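Local coordinates for protein beta-ketoacyl synthase (Pseudomonas aeruginosa, PDB 4CW4) that catalyses the condensation of acetyl-CoA with malonyl-ACP to give acetoacetyl-ACP, the primer of fatty acid biosynthesis, at residues P10-F15 with Q368-M373; E221-S226 with R306-G311; G387-V392 with G547-P552. All blocks are in the same frame, centred on the assembly; numbering follows the deposited sequence.

All three contacts pair strands inside the ketosynthase core. Contact 1 lies in the middle: its strand 366-374 neighbours strand 307-314 of contact 2, with Leu-372 N meeting Val-308 O, and its strand 10-19 neighbours strand 387-394 of contact 3, with Ile-12 N meeting Gly-387 O. Contacts 2 and 3 stay about 8 Å apart at their nearest atoms. Contacts 1 and 2 are wholly buried; contact 3 is mostly so, but its partly exposed Asp-391 reaches the second subunit. Contact 1 is antiparallel, almost entirely apolar and interrupted by a beta bulge. Contact 2 is parallel, with charged residues at one end. Contact 3, antiparallel again, mixes valines with a threonine, glycines and a charge that pairs with the second subunit.

Contact 1: P10-F15 with Q368-M373; sequences PVIVGF and QYVVLM
Four backbone hydrogen bonds join strands 10-15 and 368-373, which run antiparallel. Val-11 and Met-373 exchange two of them, and Val-11 N points almost straight at Met-373 O over 2.9 Å. Further along, Val-13 N donates to Val-371 O (2.8 Å), while Val-371 N returns a bond to Gly-14 O. This last N-H sits above the carbonyl plane rather than along the C=O axis, so the peptide of Gly-14 is tilted. Two residues, Val-13 and Gly-14, thus oppose the single Val-371. Val-13 takes up the extra residue by folding its backbone back to psi -5°.

Between these bonds, CA-H groups lean on carbonyl oxygens: Leu-372 CA lies 3.2 Å from Val-11 O, and Phe-15 CA equally close to Tyr-369 O.

The apolar contacts divide between the two sides of the sheet. On the side of Ile-12, Phe-15, Val-370 and Leu-372, the Ile-12 and Leu-372 side chains run alongside each other, with Ile-12 CG1 3.7 Å from Leu-372 CD2. Leu-372 also packs on helix 288-301, and Ile-12 on helix 482-496. Phe-15 CB meets Val-370 CG1, and chi1 63° (CG between N and the carbonyl carbon) carries the ring off toward His-27 and His-386. Around the bulge, Val-13 CG2 meets Val-371 CG1 at 3.7 Å, the side chains crossing at about a right angle. Met-373, extended beyond CG, also crosses Val-13 at about a right angle, its CG 3.9 Å from Val-13 CG2. The beta-branched valines and Ile-12 suit the extended backbone, and Gly-14, lacking a side chain, leaves Val-371 CG2 room beside its backbone.

The shift of one residue between Ile-12 and Gly-14 makes this a classic beta bulge, set in the antiparallel part of a sheet of the thiolase-like fold.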
# COMPACT_ATOMS: atom_id res chain seq x y z
N PRO A 10 10.39 -16.23 15.45
CA PRO A 10 11.11 -15.32 14.56
C PRO A 10 12.30 -14.64 15.25
O PRO A 10 12.12 -13.89 16.23
CB PRO A 10 10.04 -14.27 14.20
CG PRO A 10 8.73 -14.94 14.48
CD PRO A 10 9.02 -15.74 15.70
N VAL A 11 13.50 -14.89 14.75
CA VAL A 11 14.68 -14.26 15.32
C VAL A 11 15.27 -13.28 14.30
O VAL A 11 15.23 -13.53 13.10
CB VAL A 11 15.73 -15.27 15.81
CG1 VAL A 11 15.15 -16.10 16.94
CG2 VAL A 11 16.24 -16.16 14.73
N ILE A 12 15.80 -12.17 14.82
CA ILE A 12 16.42 -11.14 14.00
C ILE A 12 17.88 -11.50 13.79
O ILE A 12 18.66 -11.48 14.75
CB ILE A 12 16.31 -9.75 14.66
CG1 ILE A 12 14.85 -9.38 14.97
CG2 ILE A 12 16.99 -8.70 13.77
CD1 ILE A 12 14.72 -8.19 15.89
N VAL A 13 18.24 -11.86 12.56
CA VAL A 13 19.59 -12.32 12.25
C VAL A 13 20.43 -11.27 11.53
O VAL A 13 21.63 -11.46 11.32
CB VAL A 13 19.59 -13.64 11.45
CG1 VAL A 13 18.78 -14.71 12.19
CG2 VAL A 13 19.06 -13.44 10.03
N GLY A 14 19.81 -10.14 11.17
CA GLY A 14 20.52 -9.06 10.52
C GLY A 14 19.64 -7.83 10.51
O GLY A 14 18.44 -7.93 10.69
N PHE A 15 20.25 -6.66 10.31
CA PHE A 15 19.51 -5.41 10.21
C PHE A 15 20.40 -4.36 9.60
O PHE A 15 21.62 -4.39 9.77
CB PHE A 15 18.97 -4.98 11.58
CG PHE A 15 20.03 -4.67 12.61
CD1 PHE A 15 20.56 -5.67 13.40
CD2 PHE A 15 20.48 -3.37 12.79
CE1 PHE A 15 21.53 -5.37 14.33
CE2 PHE A 15 21.44 -3.06 13.71
CZ PHE A 15 21.99 -4.07 14.48
N GLN A 368 14.97 1.15 6.17
CA GLN A 368 15.44 0.22 7.20
C GLN A 368 14.90 -1.16 6.89
O GLN A 368 13.76 -1.29 6.48
CB GLN A 368 14.89 0.63 8.57
CG GLN A 368 15.26 2.01 9.06
CD GLN A 368 16.63 2.07 9.67
OE1 GLN A 368 17.56 1.41 9.21
NE2 GLN A 368 16.76 2.87 10.72
N TYR A 369 15.72 -2.18 7.13
CA TYR A 369 15.33 -3.58 6.99
C TYR A 369 15.83 -4.42 8.15
O TYR A 369 16.93 -4.21 8.66
CB TYR A 369 15.83 -4.17 5.65
CG TYR A 369 15.10 -3.56 4.52
CD1 TYR A 369 13.82 -3.97 4.21
CD2 TYR A 369 15.65 -2.49 3.81
CE1 TYR A 369 13.10 -3.36 3.22
CE2 TYR A 369 14.94 -1.88 2.82
CZ TYR A 369 13.68 -2.30 2.53
OH TYR A 369 12.93 -1.69 1.54
N VAL A 370 15.01 -5.39 8.56
CA VAL A 370 15.48 -6.46 9.42
C VAL A 370 15.37 -7.76 8.65
O VAL A 370 14.49 -7.92 7.78
CB VAL A 370 14.70 -6.58 10.76
CG1 VAL A 370 14.93 -5.33 11.63
CG2 VAL A 370 13.22 -6.85 10.53
N VAL A 371 16.27 -8.69 8.95
CA VAL A 371 16.24 -10.02 8.36
C VAL A 371 15.82 -10.97 9.46
O VAL A 371 16.48 -11.05 10.48
CB VAL A 371 17.61 -10.43 7.81
CG1 VAL A 371 17.51 -11.77 7.09
CG2 VAL A 371 18.17 -9.37 6.89
N LEU A 372 14.70 -11.66 9.26
CA LEU A 372 14.20 -12.64 10.21
C LEU A 372 14.42 -14.04 9.67
O LEU A 372 14.31 -14.29 8.47
CB LEU A 372 12.69 -12.47 10.42
CG LEU A 372 12.20 -11.06 10.78
CD1 LEU A 372 10.69 -11.05 10.94
CD2 LEU A 372 12.91 -10.57 12.06
N MET A 373 14.70 -14.96 10.59
CA MET A 373 14.66 -16.38 10.27
C MET A 373 13.91 -17.11 11.35
O MET A 373 13.87 -16.66 12.47
CB MET A 373 16.07 -16.98 10.21
CG MET A 373 16.90 -16.53 9.06
SD MET A 373 18.53 -17.31 9.08
CE MET A 373 19.17 -16.63 7.54

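Contact 2: E221-S226 with R306-G311; sequences EIAVFS and RVVIVG
Glu-221 O is gripped by two backbone donors, Arg-306 N at 2.8 Å and Val-307 N at 3.1 Å. The first lies on a lone pair in the carbonyl plane and the second nearly along the C=O axis, so one buried oxygen is satisfied from two directions where the parallel strands 222-225 and 307-311 set out. Four more backbone bonds follow, passing between Ala-223, Phe-225, Val-307, Ile-309 and Gly-311; Phe-225 N, for example, donates to Ile-309 O over 2.9 Å.

The Glu-221 and Arg-306 side chains run side by side without a direct ion pair, their flat ends 84° apart. Instead a water donates to Glu-221 OE1 (2.7 Å) and accepts from Arg-306 NH1 at the guanidinium edge. Each charge has its salt bridge elsewhere: Glu-221 with Lys-629, Arg-306 through NE with Asp-374. At the far end Ser-226 OG is hydrogen-bonded to Tyr-369 OH.

Between Ile-222 and Val-310 the packing is apolar. In Ile-222, chi2 -66° bends CD1 alongside Val-307, 3.7 Å from its CB and beside Trp-210. On the opposite face Val-308 holds CG1 anti to N (chi1 -176°) and presses it on Phe-225 CD2 at 3.8 Å. Ala-223 is small enough to fit beside Val-308 CG2, and beta-branched valines suit the extended backbone.

The chemistry implies an apolar middle whose backbone bonds run between the strands, with buried charges gathered at one end, each probably stabilised by an opposite charge.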
# COMPACT_ATOMS: atom_id res chain seq x y z
N GLU A 221 10.07 -20.18 0.24
CA GLU A 221 10.21 -19.94 1.68
C GLU A 221 10.99 -18.66 2.06
O GLU A 221 11.37 -18.45 3.23
CB GLU A 221 10.82 -21.19 2.36
CG GLU A 221 9.82 -22.35 2.41
CD GLU A 221 10.38 -23.60 3.03
OE1 GLU A 221 11.63 -23.78 3.01
OE2 GLU A 221 9.57 -24.41 3.55
N ILE A 222 11.23 -17.83 1.06
CA ILE A 222 11.79 -16.50 1.25
C ILE A 222 10.65 -15.51 1.08
O ILE A 222 9.82 -15.67 0.21
CB ILE A 222 12.82 -16.18 0.15
CG1 ILE A 222 13.92 -17.23 0.09
CG2 ILE A 222 13.41 -14.78 0.34
CD1 ILE A 222 14.77 -17.28 1.28
N ALA A 223 10.58 -14.49 1.92
CA ALA A 223 9.53 -13.49 1.84
C ALA A 223 10.13 -12.11 2.01
O ALA A 223 11.07 -11.95 2.75
CB ALA A 223 8.52 -13.71 2.92
N VAL A 224 9.54 -11.13 1.33
CA VAL A 224 9.93 -9.74 1.44
C VAL A 224 8.68 -8.88 1.60
O VAL A 224 7.76 -8.99 0.79
CB VAL A 224 10.72 -9.24 0.21
CG1 VAL A 224 11.10 -7.78 0.38
CG2 VAL A 224 11.97 -10.10 -0.00
N PHE A 225 8.66 -8.05 2.64
CA PHE A 225 7.60 -7.09 2.88
C PHE A 225 8.17 -5.70 3.12
O PHE A 225 8.92 -5.51 4.08
CB PHE A 225 6.75 -7.52 4.06
CG PHE A 225 6.23 -8.93 3.92
CD1 PHE A 225 5.32 -9.25 2.92
CD2 PHE A 225 6.68 -9.94 4.75
CE1 PHE A 225 4.86 -10.56 2.79
CE2 PHE A 225 6.22 -11.24 4.60
CZ PHE A 225 5.32 -11.55 3.63
N SER A 226 7.81 -4.74 2.26
CA SER A 226 8.32 -3.37 2.36
C SER A 226 7.29 -2.39 1.80
O SER A 226 6.11 -2.70 1.80
CB SER A 226 9.67 -3.23 1.68
OG SER A 226 10.22 -1.96 1.97
N ARG A 306 10.60 -19.06 5.83
CA ARG A 306 11.66 -19.29 6.80
C ARG A 306 12.65 -18.14 6.89
O ARG A 306 13.36 -18.03 7.90
CB ARG A 306 12.39 -20.57 6.45
CG ARG A 306 11.46 -21.79 6.46
CD ARG A 306 12.19 -23.11 6.48
NE ARG A 306 12.79 -23.31 7.80
CZ ARG A 306 13.30 -24.46 8.24
NH1 ARG A 306 13.31 -25.54 7.48
NH2 ARG A 306 13.79 -24.52 9.47
N VAL A 307 12.72 -17.32 5.83
CA VAL A 307 13.60 -16.16 5.80
C VAL A 307 12.75 -15.00 5.33
O VAL A 307 12.12 -15.09 4.28
CB VAL A 307 14.77 -16.33 4.81
CG1 VAL A 307 15.70 -15.11 4.84
CG2 VAL A 307 15.54 -17.60 5.15
N VAL A 308 12.71 -13.94 6.13
CA VAL A 308 11.86 -12.81 5.81
C VAL A 308 12.63 -11.50 5.93
O VAL A 308 13.24 -11.21 6.95
CB VAL A 308 10.63 -12.72 6.75
CG1 VAL A 308 9.72 -11.56 6.30
CG2 VAL A 308 9.85 -14.02 6.79
N ILE A 309 12.59 -10.71 4.86
CA ILE A 309 13.17 -9.37 4.89
C ILE A 309 11.99 -8.44 5.08
O ILE A 309 11.07 -8.42 4.26
CB ILE A 309 13.93 -9.03 3.60
CG1 ILE A 309 15.27 -9.80 3.52
CG2 ILE A 309 14.25 -7.53 3.55
CD1 ILE A 309 15.17 -11.32 3.42
N VAL A 310 11.99 -7.70 6.19
CA VAL A 310 10.89 -6.80 6.51
C VAL A 310 11.43 -5.39 6.70
O VAL A 310 12.40 -5.19 7.43
CB VAL A 310 10.21 -7.18 7.85
CG1 VAL A 310 8.95 -6.34 8.06
CG2 VAL A 310 9.87 -8.67 7.92
N GLY A 311 10.82 -4.41 6.07
CA GLY A 311 11.28 -3.05 6.25
C GLY A 311 10.41 -2.07 5.50
O GLY A 311 9.25 -2.36 5.17
O HOH W 1 12.69 -25.79 4.51

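Contact 3: G387-V392 with G547-P552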
# COMPACT_ATOMS: atom_id res chain seq x y z
N GLY A 387 17.85 -10.19 18.47
CA GLY A 387 16.60 -10.09 19.18
C GLY A 387 15.62 -11.10 18.60
O GLY A 387 15.95 -11.81 17.65
N ALA A 388 14.41 -11.14 19.14
CA ALA A 388 13.33 -11.95 18.58
C ALA A 388 12.05 -11.13 18.60
O ALA A 388 11.88 -10.25 19.43
CB ALA A 388 13.14 -13.23 19.37
N VAL A 389 11.16 -11.39 17.66
CA VAL A 389 9.91 -10.67 17.62
C VAL A 389 8.77 -11.68 17.73
O VAL A 389 8.67 -12.60 16.93
CB VAL A 389 9.77 -9.84 16.34
CG1 VAL A 389 8.45 -9.16 16.35
CG2 VAL A 389 10.86 -8.80 16.27
N THR A 390 7.92 -11.50 18.74
CA THR A 390 6.92 -12.51 19.09
C THR A 390 5.50 -12.13 18.69
O THR A 390 4.67 -13.00 18.49
CB THR A 390 6.96 -12.83 20.58
OG1 THR A 390 6.98 -11.64 21.34
CG2 THR A 390 8.19 -13.66 20.93
N ASP A 391 5.20 -10.84 18.58
CA ASP A 391 3.85 -10.42 18.27
C ASP A 391 3.85 -8.98 17.81
O ASP A 391 4.67 -8.16 18.27
CB ASP A 391 2.93 -10.49 19.49
CG ASP A 391 2.23 -11.85 19.65
OD1 ASP A 391 1.54 -12.34 18.72
OD2 ASP A 391 2.39 -12.42 20.74
N VAL A 392 2.88 -8.69 16.95
CA VAL A 392 2.44 -7.34 16.68
C VAL A 392 0.93 -7.34 16.73
O VAL A 392 0.28 -8.19 16.10
CB VAL A 392 2.89 -6.85 15.28
CG1 VAL A 392 2.21 -5.51 14.90
CG2 VAL A 392 4.42 -6.72 15.22
N GLY A 547 4.41 -3.62 18.89
CA GLY A 547 5.21 -4.82 18.71
C GLY A 547 6.00 -5.21 19.94
O GLY A 547 6.39 -4.34 20.74
N VAL A 548 6.27 -6.50 20.07
CA VAL A 548 7.05 -7.05 21.18
C VAL A 548 8.37 -7.59 20.67
O VAL A 548 8.41 -8.47 19.80
CB VAL A 548 6.27 -8.18 21.89
CG1 VAL A 548 7.06 -8.71 23.08
CG2 VAL A 548 4.91 -7.69 22.34
N VAL A 549 9.46 -7.07 21.22
CA VAL A 549 10.81 -7.49 20.85
C VAL A 549 11.52 -7.99 22.09
O VAL A 549 11.54 -7.32 23.12
CB VAL A 549 11.63 -6.31 20.24
CG1 VAL A 549 12.92 -6.83 19.60
CG2 VAL A 549 10.80 -5.50 19.26
N LEU A 550 12.10 -9.18 21.99
CA LEU A 550 12.86 -9.81 23.06
C LEU A 550 14.35 -9.65 22.80
O LEU A 550 14.79 -9.66 21.65
CB LEU A 550 12.54 -11.30 23.15
CG LEU A 550 11.06 -11.69 23.18
CD1 LEU A 550 10.93 -13.22 23.28
CD2 LEU A 550 10.35 -10.99 24.34
N SER A 551 15.14 -9.51 23.86
CA SER A 551 16.57 -9.36 23.74
C SER A 551 17.24 -10.64 23.24
O SER A 551 16.68 -11.73 23.34
CB SER A 551 17.19 -9.04 25.12
OG SER A 551 17.06 -10.18 25.96
N PRO A 552 18.50 -10.51 22.78
CA PRO A 552 19.28 -11.71 22.50
C PRO A 552 19.37 -12.68 23.68
O PRO A 552 19.29 -13.89 23.46
CB PRO A 552 20.65 -11.16 22.13
CG PRO A 552 20.35 -9.83 21.53
CD PRO A 552 19.20 -9.29 22.33
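Thr-390 carries OG1 in the crowded position between its backbone N and carbonyl carbon (chi1 48°), which leaves CG2 anti to the carbonyl carbon. Both branches then reach across to strand 547-550. OG1 lies over Val-548, 3.4 Å from CG1, a methyl that its own torsion puts anti to N. CG2 meets Leu-550 CD1 at 3.6 Å, the side chains crossing at about a right angle; chi2 -180° sets CD1 anti to CA, out toward the threonine methyl. Threonine suits the spot: one methyl serves the apolar neighbour while the branched CB fits a strand.

Backbone hydrogen bonds hold the antiparallel pair. Ala-388 and Leu-550 exchange two, with Leu-550 N to Ala-388 O the shorter at 2.8 Å. The backbone of Thr-390 bends back at psi -26°. Its N reaches Val-548 O at a longer 3.2 Å, and Val-548 N points nearly along the C=O of Asp-391, 2.9 Å from Asp-391 O.

Small residues allow close approach. Gly-387 CA sits 3.1 Å from Leu-550 O, and Gly-547 CA rests against Val-392 CG2. Ala-388 CB and Leu-550 CB face each other at 4.3 Å. Ser-551, the N-cap of helix 552-563, bonds Ile-554 N through OG, which also bonds Glu-531 OE1.

The pair belongs to the antiparallel part of a sheet of the thiolase-like fold, with Gly-547 about 12 Å from the side chain of His-439, a predicted active-site residue. Asp-391 OD2 forms a salt bridge with Arg-633 of the second subunit, which also bonds Thr-390 O. Strand 10-19 flanks strand 387-394, and strand 532-539 flanks strand 543-550. Val-389 and Val-392 pack on helix 288-301 and Val-549 on helix 482-496, while helix 409-425 meets Val-548 and Thr-390 on the other face.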